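Local coordinates for protein tapirin (Caldicellulosiruptor kristjanssonii, PDB 6N2B) that binds cellulose through a calcium-containing beta-helix domain and is likely to mediate attachment of the cells to plant biomass, at residues V336-V341 with C357-V362; A311-S316 with G331-V336; V377-S382 with A400-Y405. All coordinates share one frame; numbering follows the deposited sequence.

The three contacts lie toward one end of the beta-helix, away from the calcium site. Contacts 1 and 2 each join neighbouring parallel strands of successive coils. They share V336, the last residue of strand 333-336; the chain turns at K337 into strand 338-341. Both are mainly backbone-bonded. In contact 1 the face of L339, V341, L360 and V362 is buried, and that of K338, Q359 and E361, partly exposed, carries a salt bridge. Contact 2 buries most strand side chains on both faces and adds a tyrosine whose ring edge meets an isoleucine. Contact 3 is smaller and nearer the surface: one arginine holds an irregular loop at the corner after strand 375-378. Strand 380-384, which follows, neighbours strand 359-363 of contact 1.

Contact 1: residues V336-V341 with C357-V362; sequences VKKLTV and CDQLEV
K338 turns its CG anti to the backbone N (chi1 -159°) and runs on extended, while E361 also has CG anti to its N (chi1 -172°), and the two side chains cross obliquely on one face of paired parallel strands of the beta-helix. K338 NZ and E361 OE2 form a salt bridge of 2.6 Å, the oxygen being met nearly along its C-O axis. On the way K338 CG packs against Q359 CB at 3.7 Å, and its CE lies 3.8 Å from E361 CB. E361 OE1 has a second charged partner in R363, so the carboxylate is shared between two cations. An alanine in place of K338 would probably leave E361 OE2 without this mate and take away the packing of CG on Q359 CB.

Beneath, strands 338-341 and 359-362 run 5° apart and exchange backbone bonds in both directions. L339 N donates to Q359 O, L339 O accepts from E361 N, and V341 N donates to E361 O. The other face is apolar and looks inward: L339 lies beside L360, both pointing the same way, and V341 stands next to V362. Just before the corners at K337 and D358, V336 CG2 touches C357 CB at 3.6 Å.

Contact 2: residues A311-S316 with G331-V336; sequences ANEIYS and GSIGIV
Y315 lays the edge of its ring against I335, and this pair sits on one face of two parallel strands stacked on successive coils of the beta-helix. Backbone hydrogen bonds are the first kind of interaction. I314 stands at the centre of the pattern: its N donates to I333 O, and its O accepts from I335 N at 2.9 Å, nearly straight onto the carbonyl. S316 N to I335 O continues the series. At the corner, G331 N reaches A311 O, while N312 O accepts from I333 N and, weakly, from S332 N.

Apolar packing is the second kind. I335 CD1 lies near the plane of the Y315 ring, 3.8 Å from CE1. I333 CG2, between its backbone N and carbonyl carbon, comes within 3.7 Å of E313 CB and also approaches Y315 OH. On the reverse side I314 CG1 meets V336 CG1 at 4.1 Å. G334 has no side chain, and I314 CG2 approaches its CA at 3.7 Å. Y405 and P406 pack against Y315 from a later loop.

The third kind is polar and lies within one strand: Y315 OH donates to E313 OE1 at 2.6 Å, from above the carboxylate plane. S316 OG looks outside the pair, to T296 OG1 and G318 N.

Taken together, the backbone bonds set the strand register, whereas the hydroxyl-carboxylate bond ties the hydroxyl end of Y315 to E313 and is likely to restrict turning of the ring, whose edge rests against I335.

Contact 3: residues V377-S382 with A400-Y405; sequences VTRAIS and ATFPSY
R379 reaches across to A400 and F402 from the corner between strands 375-378 and 380-384, pinning a loop to the side of the beta-helix. Its CB points toward that loop, and CG, anti to the carbonyl carbon (chi1 -66°), comes to 4.1 Å from F402 CZ. The chain stays extended through CD, which lies near A400 O. NE then donates to A400 O at 2.9 Å, and NH2 does the same at an equal length, both from one face of the carbonyl. The oxygen sits in the guanidinium plane and is gripped side-on by the two nitrogens. NH2 also lies 3.4 Å above the plane of the F402 ring, over its centre. At the tip, CZ lies 3.7 Å from the centroid of that ring, and the two planes are 21° apart, a stacked cation-pi pair. NH1 approaches F402 CE2 at 3.4 Å and also forms a salt bridge with D358 on the neighbouring coil. Nearby, V377 CG1 touches A400 CB at 4.1 Å and F402 CE1 a little farther off.

One guanidinium thus uses its edge for the A400 carbonyl and a face for the F402 ring. Its charge is probably partly offset by D358, and its rotation is likely to be restrained by all three partners.

Contact 1: residues V336-V341 with C357-V362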
loop_
_atom_site.group_PDB
_atom_site.type_symbol
_atom_site.label_atom_id
_atom_site.label_comp_id
_atom_site.label_asym_id
_atom_site.label_seq_id
_atom_site.Cartn_x
_atom_site.Cartn_y
_atom_site.Cartn_z
ATOM N N VAL A 336 11.797 -2.824 -17.813
ATOM C CA VAL A 336 10.584 -3.628 -17.833
ATOM C C VAL A 336 10.667 -4.623 -18.982
ATOM O O VAL A 336 11.462 -4.472 -19.907
ATOM C CB VAL A 336 9.310 -2.764 -17.965
ATOM C CG1 VAL A 336 9.393 -1.566 -17.062
ATOM C CG2 VAL A 336 9.088 -2.344 -19.408
ATOM N N LYS A 337 9.844 -5.669 -18.888
ATOM C CA LYS A 337 9.736 -6.643 -19.967
ATOM C C LYS A 337 9.048 -6.027 -21.179
ATOM O O LYS A 337 9.501 -6.184 -22.318
ATOM C CB LYS A 337 8.967 -7.881 -19.477
ATOM C CG LYS A 337 8.934 -9.100 -20.432
ATOM C CD LYS A 337 10.327 -9.727 -20.559
ATOM C CE LYS A 337 10.268 -11.174 -21.027
ATOM N NZ LYS A 337 11.486 -11.547 -21.812
ATOM N N LYS A 338 7.954 -5.317 -20.947
ATOM C CA LYS A 338 7.165 -4.742 -22.021
ATOM C C LYS A 338 6.504 -3.468 -21.510
ATOM O O LYS A 338 6.124 -3.369 -20.339
ATOM C CB LYS A 338 6.112 -5.739 -22.541
ATOM C CG LYS A 338 5.601 -5.420 -23.941
ATOM C CD LYS A 338 4.533 -6.380 -24.437
ATOM C CE LYS A 338 4.114 -6.000 -25.874
ATOM N NZ LYS A 338 3.015 -6.811 -26.482
ATOM N N LEU A 339 6.414 -2.474 -22.384
ATOM C CA LEU A 339 5.586 -1.304 -22.149
ATOM C C LEU A 339 4.593 -1.259 -23.288
ATOM O O LEU A 339 4.996 -1.297 -24.452
ATOM C CB LEU A 339 6.412 -0.021 -22.104
ATOM C CG LEU A 339 5.564 1.255 -22.143
ATOM C CD1 LEU A 339 4.726 1.408 -20.864
ATOM C CD2 LEU A 339 6.419 2.492 -22.393
ATOM N N THR A 340 3.306 -1.240 -22.968
ATOM C CA THR A 340 2.297 -1.098 -24.005
ATOM C C THR A 340 1.395 0.067 -23.636
ATOM O O THR A 340 0.888 0.138 -22.517
ATOM C CB THR A 340 1.487 -2.400 -24.239
ATOM O OG1 THR A 340 0.367 -2.476 -23.354
ATOM C CG2 THR A 340 2.350 -3.606 -24.030
ATOM N N VAL A 341 1.233 0.996 -24.565
ATOM C CA VAL A 341 0.326 2.122 -24.416
ATOM C C VAL A 341 -0.780 1.949 -25.449
ATOM O O VAL A 341 -0.503 1.790 -26.642
ATOM C CB VAL A 341 1.065 3.460 -24.578
ATOM C CG1 VAL A 341 0.175 4.628 -24.181
ATOM C CG2 VAL A 341 2.319 3.443 -23.738
ATOM N N CYS A 357 13.161 -1.470 -22.229
ATOM C CA CYS A 357 12.157 -2.519 -22.280
ATOM C C CYS A 357 12.519 -3.500 -23.377
ATOM O O CYS A 357 13.014 -3.096 -24.427
ATOM C CB CYS A 357 10.761 -1.957 -22.525
ATOM S SG CYS A 357 10.598 -0.913 -23.991
ATOM N N ASP A 358 12.293 -4.794 -23.128
ATOM C CA ASP A 358 12.551 -5.785 -24.164
ATOM C C ASP A 358 11.622 -5.570 -25.349
ATOM O O ASP A 358 12.027 -5.739 -26.504
ATOM C CB ASP A 358 12.403 -7.200 -23.598
ATOM C CG ASP A 358 12.628 -8.285 -24.653
ATOM O OD1 ASP A 358 13.804 -8.535 -25.024
ATOM O OD2 ASP A 358 11.628 -8.891 -25.113
ATOM N N GLN A 359 10.383 -5.163 -25.085
ATOM C CA GLN A 359 9.425 -4.881 -26.141
ATOM C C GLN A 359 8.686 -3.580 -25.863
ATOM O O GLN A 359 8.432 -3.216 -24.709
ATOM C CB GLN A 359 8.417 -6.020 -26.294
ATOM C CG GLN A 359 8.978 -7.202 -27.036
ATOM C CD GLN A 359 8.054 -8.378 -26.995
ATOM O OE1 GLN A 359 6.861 -8.261 -27.307
ATOM N NE2 GLN A 359 8.590 -9.530 -26.601
ATOM N N LEU A 360 8.330 -2.889 -26.943
ATOM C CA LEU A 360 7.552 -1.664 -26.867
ATOM C C LEU A 360 6.414 -1.742 -27.871
ATOM O O LEU A 360 6.653 -1.863 -29.075
ATOM C CB LEU A 360 8.430 -0.447 -27.141
ATOM C CG LEU A 360 7.693 0.855 -27.443
ATOM C CD1 LEU A 360 6.818 1.263 -26.272
ATOM C CD2 LEU A 360 8.709 1.923 -27.759
ATOM N N GLU A 361 5.184 -1.671 -27.381
ATOM C CA GLU A 361 3.992 -1.690 -28.214
ATOM C C GLU A 361 3.199 -0.418 -27.961
ATOM O O GLU A 361 2.958 -0.065 -26.807
ATOM C CB GLU A 361 3.138 -2.926 -27.905
ATOM C CG GLU A 361 1.959 -3.144 -28.857
ATOM C CD GLU A 361 0.988 -4.206 -28.358
ATOM O OE1 GLU A 361 -0.241 -3.952 -28.382
ATOM O OE2 GLU A 361 1.460 -5.289 -27.938
ATOM N N VAL A 362 2.818 0.279 -29.031
ATOM C CA VAL A 362 1.943 1.446 -28.965
ATOM C C VAL A 362 0.817 1.238 -29.971
ATOM O O VAL A 362 1.042 0.700 -31.061
ATOM C CB VAL A 362 2.703 2.761 -29.245
ATOM C CG1 VAL A 362 1.810 3.986 -28.974
ATOM C CG2 VAL A 362 3.979 2.823 -28.422
#

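Contact 2: residues A311-S316 with G331-V336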
loop_
_atom_site.group_PDB
_atom_site.type_symbol
_atom_site.label_atom_id
_atom_site.label_comp_id
_atom_site.label_asym_id
_atom_site.label_seq_id
_atom_site.Cartn_x
_atom_site.Cartn_y
_atom_site.Cartn_z
ATOM N N ALA A 311 6.376 7.309 -11.363
ATOM C CA ALA A 311 7.415 6.584 -10.648
ATOM C C ALA A 311 8.766 7.175 -11.029
ATOM O O ALA A 311 8.974 7.587 -12.172
ATOM C CB ALA A 311 7.387 5.084 -10.960
ATOM N N ASN A 312 9.683 7.231 -10.071
ATOM C CA ASN A 312 11.028 7.668 -10.407
ATOM C C ASN A 312 11.871 6.518 -10.935
ATOM O O ASN A 312 12.673 6.706 -11.855
ATOM C CB ASN A 312 11.697 8.299 -9.195
ATOM C CG ASN A 312 12.685 9.356 -9.596
ATOM O OD1 ASN A 312 12.317 10.361 -10.217
ATOM N ND2 ASN A 312 13.958 9.135 -9.266
ATOM N N GLU A 313 11.730 5.334 -10.338
ATOM C CA GLU A 313 12.307 4.101 -10.848
ATOM C C GLU A 313 11.172 3.109 -10.968
ATOM O O GLU A 313 10.280 3.089 -10.113
ATOM C CB GLU A 313 13.394 3.544 -9.931
ATOM C CG GLU A 313 14.199 4.616 -9.231
ATOM C CD GLU A 313 15.391 4.074 -8.437
ATOM O OE1 GLU A 313 15.649 2.843 -8.471
ATOM O OE2 GLU A 313 16.076 4.896 -7.775
ATOM N N ILE A 314 11.184 2.311 -12.039
ATOM C CA ILE A 314 10.185 1.262 -12.250
ATOM C C ILE A 314 10.903 0.041 -12.803
ATOM O O ILE A 314 11.624 0.139 -13.798
ATOM C CB ILE A 314 9.036 1.717 -13.184
ATOM C CG1 ILE A 314 8.207 0.532 -13.690
ATOM C CG2 ILE A 314 9.557 2.496 -14.364
ATOM C CD1 ILE A 314 7.395 -0.161 -12.621
ATOM N N TYR A 315 10.734 -1.098 -12.149
ATOM C CA TYR A 315 11.310 -2.354 -12.607
ATOM C C TYR A 315 10.205 -3.386 -12.686
ATOM O O TYR A 315 9.411 -3.512 -11.750
ATOM C CB TYR A 315 12.411 -2.844 -11.667
ATOM C CG TYR A 315 13.425 -1.783 -11.319
ATOM C CD1 TYR A 315 14.460 -1.484 -12.186
ATOM C CD2 TYR A 315 13.343 -1.075 -10.127
ATOM C CE1 TYR A 315 15.403 -0.504 -11.870
ATOM C CE2 TYR A 315 14.280 -0.109 -9.800
ATOM C CZ TYR A 315 15.304 0.180 -10.682
ATOM O OH TYR A 315 16.231 1.147 -10.385
ATOM N N SER A 316 10.146 -4.124 -13.790
ATOM C CA SER A 316 9.037 -5.051 -13.942
ATOM C C SER A 316 9.437 -6.256 -14.772
ATOM O O SER A 316 9.918 -6.116 -15.902
ATOM C CB SER A 316 7.833 -4.370 -14.578
ATOM O OG SER A 316 6.747 -5.273 -14.602
ATOM N N GLY A 331 10.517 9.134 -14.018
ATOM C CA GLY A 331 11.332 10.286 -13.677
ATOM C C GLY A 331 12.820 10.075 -13.834
ATOM O O GLY A 331 13.553 11.031 -14.107
ATOM N N SER A 332 13.289 8.836 -13.694
ATOM C CA SER A 332 14.725 8.600 -13.738
ATOM C C SER A 332 15.130 7.319 -14.477
ATOM O O SER A 332 16.043 7.364 -15.310
ATOM C CB SER A 332 15.280 8.602 -12.319
ATOM O OG SER A 332 16.681 8.434 -12.330
ATOM N N ILE A 333 14.500 6.172 -14.204
ATOM C CA ILE A 333 14.926 4.928 -14.858
ATOM C C ILE A 333 13.776 3.929 -14.920
ATOM O O ILE A 333 12.913 3.883 -14.038
ATOM C CB ILE A 333 16.165 4.321 -14.151
ATOM C CG1 ILE A 333 16.796 3.232 -15.009
ATOM C CG2 ILE A 333 15.788 3.778 -12.805
ATOM C CD1 ILE A 333 18.166 2.801 -14.514
ATOM N N GLY A 334 13.769 3.125 -15.975
ATOM C CA GLY A 334 12.832 2.034 -16.116
ATOM C C GLY A 334 13.494 0.826 -16.753
ATOM O O GLY A 334 14.270 0.964 -17.706
ATOM N N ILE A 335 13.224 -0.359 -16.201
ATOM C CA ILE A 335 13.648 -1.628 -16.782
ATOM C C ILE A 335 12.484 -2.597 -16.695
ATOM O O ILE A 335 12.200 -3.137 -15.622
ATOM C CB ILE A 335 14.869 -2.223 -16.067
ATOM C CG1 ILE A 335 15.956 -1.173 -15.867
ATOM C CG2 ILE A 335 15.366 -3.423 -16.839
ATOM C CD1 ILE A 335 17.145 -1.668 -15.059
ATOM N N VAL A 336 11.797 -2.824 -17.813
ATOM C CA VAL A 336 10.584 -3.628 -17.833
ATOM C C VAL A 336 10.667 -4.623 -18.982
ATOM O O VAL A 336 11.462 -4.472 -19.907
ATOM C CB VAL A 336 9.310 -2.764 -17.965
ATOM C CG1 VAL A 336 9.393 -1.566 -17.062
ATOM C CG2 VAL A 336 9.088 -2.344 -19.408
#

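Contact 3: residues V377-S382 with A400-Y405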
loop_
_atom_site.group_PDB
_atom_site.type_symbol
_atom_site.label_atom_id
_atom_site.label_comp_id
_atom_site.label_asym_id
_atom_site.label_seq_id
_atom_site.Cartn_x
_atom_site.Cartn_y
_atom_site.Cartn_z
ATOM N N VAL A 377 14.968 2.809 -24.821
ATOM C CA VAL A 377 15.782 1.755 -25.436
ATOM C C VAL A 377 14.995 0.452 -25.439
ATOM O O VAL A 377 14.801 -0.157 -24.381
ATOM C CB VAL A 377 17.111 1.559 -24.708
ATOM C CG1 VAL A 377 17.900 0.444 -25.367
ATOM C CG2 VAL A 377 17.882 2.845 -24.696
ATOM N N THR A 378 14.578 0.001 -26.622
ATOM C CA THR A 378 13.783 -1.217 -26.749
ATOM C C THR A 378 14.468 -2.205 -27.684
ATOM O O THR A 378 15.204 -1.815 -28.588
ATOM C CB THR A 378 12.352 -0.909 -27.247
ATOM O OG1 THR A 378 11.523 -2.065 -27.078
ATOM C CG2 THR A 378 12.346 -0.490 -28.718
ATOM N N ARG A 379 14.229 -3.494 -27.461
ATOM C CA ARG A 379 14.771 -4.527 -28.340
ATOM C C ARG A 379 13.868 -4.823 -29.531
ATOM O O ARG A 379 14.361 -5.296 -30.563
ATOM C CB ARG A 379 15.036 -5.823 -27.552
ATOM C CG ARG A 379 16.145 -5.679 -26.512
ATOM C CD ARG A 379 16.675 -7.015 -25.993
ATOM N NE ARG A 379 17.633 -6.822 -24.900
ATOM C CZ ARG A 379 17.346 -6.988 -23.604
ATOM N NH1 ARG A 379 16.127 -7.357 -23.224
ATOM N NH2 ARG A 379 18.277 -6.782 -22.681
ATOM N N ALA A 380 12.568 -4.551 -29.409
ATOM C CA ALA A 380 11.605 -4.708 -30.490
ATOM C C ALA A 380 10.482 -3.703 -30.287
ATOM O O ALA A 380 10.206 -3.282 -29.158
ATOM C CB ALA A 380 11.037 -6.126 -30.552
ATOM N N ILE A 381 9.828 -3.335 -31.389
ATOM C CA ILE A 381 8.876 -2.230 -31.413
ATOM C C ILE A 381 7.723 -2.591 -32.341
ATOM O O ILE A 381 7.876 -3.386 -33.276
ATOM C CB ILE A 381 9.567 -0.925 -31.866
ATOM C CG1 ILE A 381 8.660 0.295 -31.689
ATOM C CG2 ILE A 381 10.023 -1.065 -33.303
ATOM C CD1 ILE A 381 9.402 1.612 -31.825
ATOM N N SER A 382 6.555 -2.004 -32.073
ATOM C CA SER A 382 5.369 -2.279 -32.880
ATOM C C SER A 382 4.398 -1.118 -32.689
ATOM O O SER A 382 3.656 -1.094 -31.705
ATOM C CB SER A 382 4.725 -3.604 -32.491
ATOM O OG SER A 382 3.370 -3.659 -32.934
ATOM N N ALA A 400 20.345 -5.259 -27.166
ATOM C CA ALA A 400 20.688 -4.284 -26.144
ATOM C C ALA A 400 20.984 -4.972 -24.813
ATOM O O ALA A 400 20.401 -6.007 -24.467
ATOM C CB ALA A 400 19.559 -3.266 -25.978
ATOM N N THR A 401 21.920 -4.385 -24.075
ATOM C CA THR A 401 22.270 -4.825 -22.735
ATOM C C THR A 401 21.659 -3.850 -21.740
ATOM O O THR A 401 21.971 -2.655 -21.772
ATOM C CB THR A 401 23.788 -4.883 -22.569
ATOM O OG1 THR A 401 24.282 -6.091 -23.160
ATOM C CG2 THR A 401 24.179 -4.820 -21.093
ATOM N N PHE A 402 20.779 -4.356 -20.865
ATOM C CA PHE A 402 20.160 -3.503 -19.856
ATOM C C PHE A 402 20.973 -3.513 -18.569
ATOM O O PHE A 402 21.741 -4.444 -18.309
ATOM C CB PHE A 402 18.735 -3.965 -19.569
ATOM C CG PHE A 402 17.810 -3.857 -20.746
ATOM C CD1 PHE A 402 18.181 -3.149 -21.884
ATOM C CD2 PHE A 402 16.555 -4.456 -20.710
ATOM C CE1 PHE A 402 17.328 -3.050 -22.968
ATOM C CE2 PHE A 402 15.687 -4.354 -21.792
ATOM C CZ PHE A 402 16.073 -3.656 -22.921
ATOM N N PRO A 403 20.854 -2.475 -17.748
ATOM C CA PRO A 403 21.516 -2.501 -16.436
ATOM C C PRO A 403 20.841 -3.507 -15.516
ATOM O O PRO A 403 19.781 -4.066 -15.805
ATOM C CB PRO A 403 21.383 -1.067 -15.908
ATOM C CG PRO A 403 20.329 -0.425 -16.767
ATOM C CD PRO A 403 20.314 -1.144 -18.083
ATOM N N SER A 404 21.492 -3.751 -14.388
ATOM C CA SER A 404 20.982 -4.738 -13.457
ATOM C C SER A 404 19.943 -4.106 -12.544
ATOM O O SER A 404 20.003 -2.912 -12.239
ATOM C CB SER A 404 22.125 -5.335 -12.634
ATOM O OG SER A 404 22.991 -6.105 -13.459
ATOM N N TYR A 405 18.962 -4.913 -12.141
ATOM C CA TYR A 405 18.043 -4.541 -11.071
ATOM C C TYR A 405 18.840 -4.111 -9.846
ATOM O O TYR A 405 19.904 -4.676 -9.568
ATOM C CB TYR A 405 17.131 -5.706 -10.683
ATOM C CG TYR A 405 15.917 -5.906 -11.561
ATOM C CD1 TYR A 405 15.646 -5.061 -12.637
ATOM C CD2 TYR A 405 15.041 -6.951 -11.311
ATOM C CE1 TYR A 405 14.524 -5.269 -13.435
ATOM C CE2 TYR A 405 13.939 -7.166 -12.095
ATOM C CZ TYR A 405 13.672 -6.334 -13.149
ATOM O OH TYR A 405 12.547 -6.574 -13.904
#